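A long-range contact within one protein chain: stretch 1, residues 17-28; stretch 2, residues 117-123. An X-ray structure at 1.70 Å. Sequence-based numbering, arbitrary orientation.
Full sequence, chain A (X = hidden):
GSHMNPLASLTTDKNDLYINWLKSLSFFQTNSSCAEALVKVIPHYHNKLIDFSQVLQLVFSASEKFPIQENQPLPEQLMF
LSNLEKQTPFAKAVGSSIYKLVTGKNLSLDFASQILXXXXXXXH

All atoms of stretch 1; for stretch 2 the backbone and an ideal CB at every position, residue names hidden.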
# COMPACT_ATOMS: atom_id res chain seq x y z
N LEU A 17 0.76 7.32 -17.69
CA LEU A 17 -0.10 8.48 -17.48
C LEU A 17 -0.19 8.88 -16.01
O LEU A 17 -0.04 10.05 -15.67
CB LEU A 17 -1.52 8.20 -18.00
CG LEU A 17 -1.80 8.60 -19.45
CD1 LEU A 17 -3.26 8.31 -19.79
CD2 LEU A 17 -1.50 10.08 -19.63
N TYR A 18 -0.44 7.90 -15.14
CA TYR A 18 -0.55 8.17 -13.71
C TYR A 18 0.74 8.77 -13.16
O TYR A 18 0.70 9.65 -12.30
CB TYR A 18 -0.89 6.87 -12.97
CG TYR A 18 -2.35 6.47 -13.11
CD1 TYR A 18 -3.05 6.73 -14.29
CD2 TYR A 18 -3.02 5.81 -12.08
CE1 TYR A 18 -4.38 6.36 -14.44
CE2 TYR A 18 -4.35 5.43 -12.22
CZ TYR A 18 -5.02 5.70 -13.40
OH TYR A 18 -6.34 5.33 -13.54
N ILE A 19 1.88 8.31 -13.67
CA ILE A 19 3.16 8.85 -13.24
C ILE A 19 3.30 10.29 -13.72
O ILE A 19 3.72 11.16 -12.96
CB ILE A 19 4.34 8.01 -13.80
CG1 ILE A 19 4.40 6.65 -13.10
CG2 ILE A 19 5.65 8.76 -13.64
CD1 ILE A 19 4.68 6.74 -11.60
N ASN A 20 2.94 10.53 -14.97
CA ASN A 20 3.01 11.87 -15.53
C ASN A 20 2.08 12.83 -14.79
O ASN A 20 2.43 13.99 -14.54
CB ASN A 20 2.67 11.86 -17.03
CG ASN A 20 3.71 11.12 -17.85
OD1 ASN A 20 4.80 10.81 -17.36
ND2 ASN A 20 3.38 10.83 -19.11
N TRP A 21 0.90 12.34 -14.44
CA TRP A 21 -0.07 13.16 -13.71
C TRP A 21 0.45 13.47 -12.31
O TRP A 21 0.31 14.59 -11.82
CB TRP A 21 -1.42 12.44 -13.61
CG TRP A 21 -2.17 12.38 -14.91
CD1 TRP A 21 -1.99 13.19 -16.00
CD2 TRP A 21 -3.24 11.48 -15.25
NE1 TRP A 21 -2.88 12.85 -16.99
CE2 TRP A 21 -3.66 11.81 -16.56
CE3 TRP A 21 -3.89 10.44 -14.57
CZ2 TRP A 21 -4.69 11.13 -17.21
CZ3 TRP A 21 -4.92 9.76 -15.22
CH2 TRP A 21 -5.31 10.11 -16.52
N LEU A 22 1.04 12.47 -11.67
CA LEU A 22 1.58 12.67 -10.33
C LEU A 22 2.65 13.77 -10.37
O LEU A 22 2.65 14.69 -9.55
CB LEU A 22 2.21 11.38 -9.82
CG LEU A 22 3.16 11.52 -8.64
CD1 LEU A 22 2.41 12.06 -7.42
CD2 LEU A 22 3.78 10.16 -8.33
N LYS A 23 3.56 13.66 -11.34
CA LYS A 23 4.62 14.65 -11.47
C LYS A 23 4.09 16.04 -11.76
O LYS A 23 4.78 17.03 -11.50
CB LYS A 23 5.59 14.23 -12.57
CG LYS A 23 6.42 13.01 -12.23
CD LYS A 23 7.42 12.73 -13.33
CE LYS A 23 8.32 11.57 -12.99
NZ LYS A 23 9.20 11.24 -14.15
N SER A 24 2.88 16.11 -12.30
CA SER A 24 2.25 17.38 -12.66
C SER A 24 1.50 18.07 -11.52
O SER A 24 1.04 19.20 -11.68
CB SER A 24 1.31 17.18 -13.85
OG SER A 24 2.02 16.66 -14.96
N LEU A 25 1.35 17.39 -10.39
CA LEU A 25 0.65 17.98 -9.25
C LEU A 25 1.52 19.07 -8.65
O LEU A 25 2.72 18.87 -8.45
CB LEU A 25 0.37 16.92 -8.18
CG LEU A 25 -0.72 15.91 -8.55
CD1 LEU A 25 -0.73 14.78 -7.53
CD2 LEU A 25 -2.07 16.62 -8.59
N SER A 26 0.93 20.22 -8.35
CA SER A 26 1.67 21.32 -7.77
C SER A 26 2.35 20.89 -6.48
O SER A 26 3.48 21.28 -6.18
CB SER A 26 0.74 22.51 -7.51
OG SER A 26 0.18 22.97 -8.72
N PHE A 27 1.64 20.08 -5.70
CA PHE A 27 2.16 19.58 -4.43
C PHE A 27 3.44 18.78 -4.64
O PHE A 27 4.37 18.85 -3.85
CB PHE A 27 1.08 18.73 -3.75
CG PHE A 27 1.48 18.20 -2.40
CD1 PHE A 27 1.91 19.05 -1.38
CD2 PHE A 27 1.40 16.83 -2.13
CE1 PHE A 27 2.25 18.56 -0.12
CE2 PHE A 27 1.74 16.32 -0.88
CZ PHE A 27 2.17 17.19 0.13
N PHE A 28 3.48 17.99 -5.71
CA PHE A 28 4.66 17.19 -6.02
C PHE A 28 5.79 18.12 -6.45
O PHE A 28 6.93 17.98 -6.00
CB PHE A 28 4.35 16.22 -7.16
CG PHE A 28 5.51 15.35 -7.55
CD1 PHE A 28 5.71 14.11 -6.94
CD2 PHE A 28 6.40 15.76 -8.53
CE1 PHE A 28 6.79 13.29 -7.31
CE2 PHE A 28 7.48 14.96 -8.91
CZ PHE A 28 7.67 13.72 -8.30
N UNK A 117 -8.62 18.40 -6.26
CA UNK A 117 -9.25 19.09 -7.38
C UNK A 117 -8.30 19.14 -8.57
O UNK A 117 -8.72 18.99 -9.72
CB UNK A 117 -9.67 20.50 -6.97
N UNK A 118 -7.02 19.35 -8.29
CA UNK A 118 -6.02 19.42 -9.35
C UNK A 118 -5.87 18.04 -9.99
O UNK A 118 -5.78 17.92 -11.22
CB UNK A 118 -4.68 19.92 -8.81
N UNK A 119 -5.85 17.00 -9.17
CA UNK A 119 -5.71 15.64 -9.67
C UNK A 119 -6.89 15.28 -10.56
O UNK A 119 -6.73 14.63 -11.60
CB UNK A 119 -5.59 14.65 -8.51
N UNK A 120 -8.09 15.69 -10.15
CA UNK A 120 -9.29 15.39 -10.93
C UNK A 120 -9.23 16.07 -12.29
O UNK A 120 -9.63 15.50 -13.30
CB UNK A 120 -10.55 15.83 -10.18
N UNK A 121 -8.72 17.31 -12.30
CA UNK A 121 -8.60 18.07 -13.54
C UNK A 121 -7.58 17.42 -14.49
O UNK A 121 -7.81 17.33 -15.69
CB UNK A 121 -8.20 19.51 -13.24
N UNK A 122 -6.46 16.98 -13.94
CA UNK A 122 -5.43 16.34 -14.77
C UNK A 122 -5.95 15.06 -15.41
O UNK A 122 -5.65 14.77 -16.57
CB UNK A 122 -4.19 16.03 -13.93
N UNK A 123 -6.74 14.31 -14.65
CA UNK A 123 -7.31 13.05 -15.11
C UNK A 123 -8.45 13.24 -16.10
O UNK A 123 -8.61 12.38 -16.99
CB UNK A 123 -7.81 12.24 -13.91

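Position 117 lies in a helix, and its ideal CB has no atom of stretch 1 within 5.5 Å. Stretch 1 sets no requirement here, so almost any helix-compatible residue would serve; the residue is Lys117, which makes no contact with stretch 1.

At position 118 the CA-to-CB bond points toward stretch 1, and the ideal CB stands 4.2 Å from Leu25 CD2. Beyond Leu25, Ser26 presents a backbone NH and a hydroxyl. A side chain long enough to pass Leu25 and carrying an acceptor would suit: Glu or Gln. The residue is Glu118. With chi1 and chi2 both t, its extended chain delivers the carboxylate to Ser26, where Ser26 N donates to Glu118 OE1 (2.6 Å, nearly linear at 169°) and Ser26 OG donates to Glu118 OE2 (2.6 Å). Both oxygens are thus engaged by one residue. Water 2 extends the link, donating to Glu118 OE1 (2.7 Å) and accepting from Phe27 N (3.0 Å).

Position 119 points sideways, with its ideal CB 4.0 Å from Leu25 CD2. A small apolar side chain fits this close approach, though Ser would also be plausible. Ala119 places its CB 4.1 Å from Leu25 CD2.

Positions 120 and 121 have no atom of stretch 1 within 5.5 Å of their ideal CB atoms; they are Ser120 and Ile121, neither touching stretch 1.

Position 122 points toward stretch 1, and its ideal CB is 4.1 Å from Trp21 CD1. Trp21, Leu25 and the CB of Ser24 form an apolar surface suited to Leu, Met or Ile. Leu122, with chi1 m and chi2 t, brings CD1 to 3.9 Å from Leu25 CD2 and 3.9 Å from Ser24 CB, while its CB packs 4.1 Å from Trp21 CD1.

At position 123 the CB points sideways, 4.0 Å from Trp21 CZ3, and the backbone crosses the indole: the CA lies 3.9 Å from the centroid of the Trp21 six-membered ring, 13° off its normal, a CH-pi contact available to any residue. A side chain with a flexible aliphatic stem could follow the ring, and a polar end could approach Tyr18 OH; Glu, Gln, Lys or Met are reasonable. In Glu123, CG lies 3.8 Å from Trp21 CZ3, and water 1 bridges the polar ends, donating to Glu123 OE2 (2.4 Å) and lying 3.3 Å from Tyr18 OH.

Stretch 2 (117-123) KEASILE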
# COMPACT_ATOMS: atom_id res chain seq x y z
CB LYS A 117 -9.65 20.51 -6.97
CG LYS A 117 -10.42 21.26 -8.05
CD LYS A 117 -11.78 20.62 -8.32
CE LYS A 117 -12.20 20.82 -9.77
NZ LYS A 117 -12.10 22.24 -10.20
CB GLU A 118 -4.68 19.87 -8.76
CG GLU A 118 -3.75 20.52 -9.74
CD GLU A 118 -2.51 21.07 -9.07
OE1 GLU A 118 -1.68 20.26 -8.62
OE2 GLU A 118 -2.37 22.31 -8.98
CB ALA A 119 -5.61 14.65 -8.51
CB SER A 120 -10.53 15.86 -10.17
OG SER A 120 -11.71 15.50 -10.87
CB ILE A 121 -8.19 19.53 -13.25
CG1 ILE A 121 -9.35 20.26 -12.56
CG2 ILE A 121 -7.80 20.25 -14.54
CD1 ILE A 121 -9.01 21.66 -12.09
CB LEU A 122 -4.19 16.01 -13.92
CG LEU A 122 -3.37 17.20 -13.42
CD1 LEU A 122 -2.30 16.71 -12.46
CD2 LEU A 122 -2.74 17.93 -14.60
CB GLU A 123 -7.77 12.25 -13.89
CG GLU A 123 -8.42 10.92 -14.20
CD GLU A 123 -8.54 10.06 -12.97
OE1 GLU A 123 -8.80 10.62 -11.89
OE2 GLU A 123 -8.38 8.82 -13.07
O HOH W 1 -8.26 7.50 -15.11
O HOH W 2 -1.26 19.65 -6.05
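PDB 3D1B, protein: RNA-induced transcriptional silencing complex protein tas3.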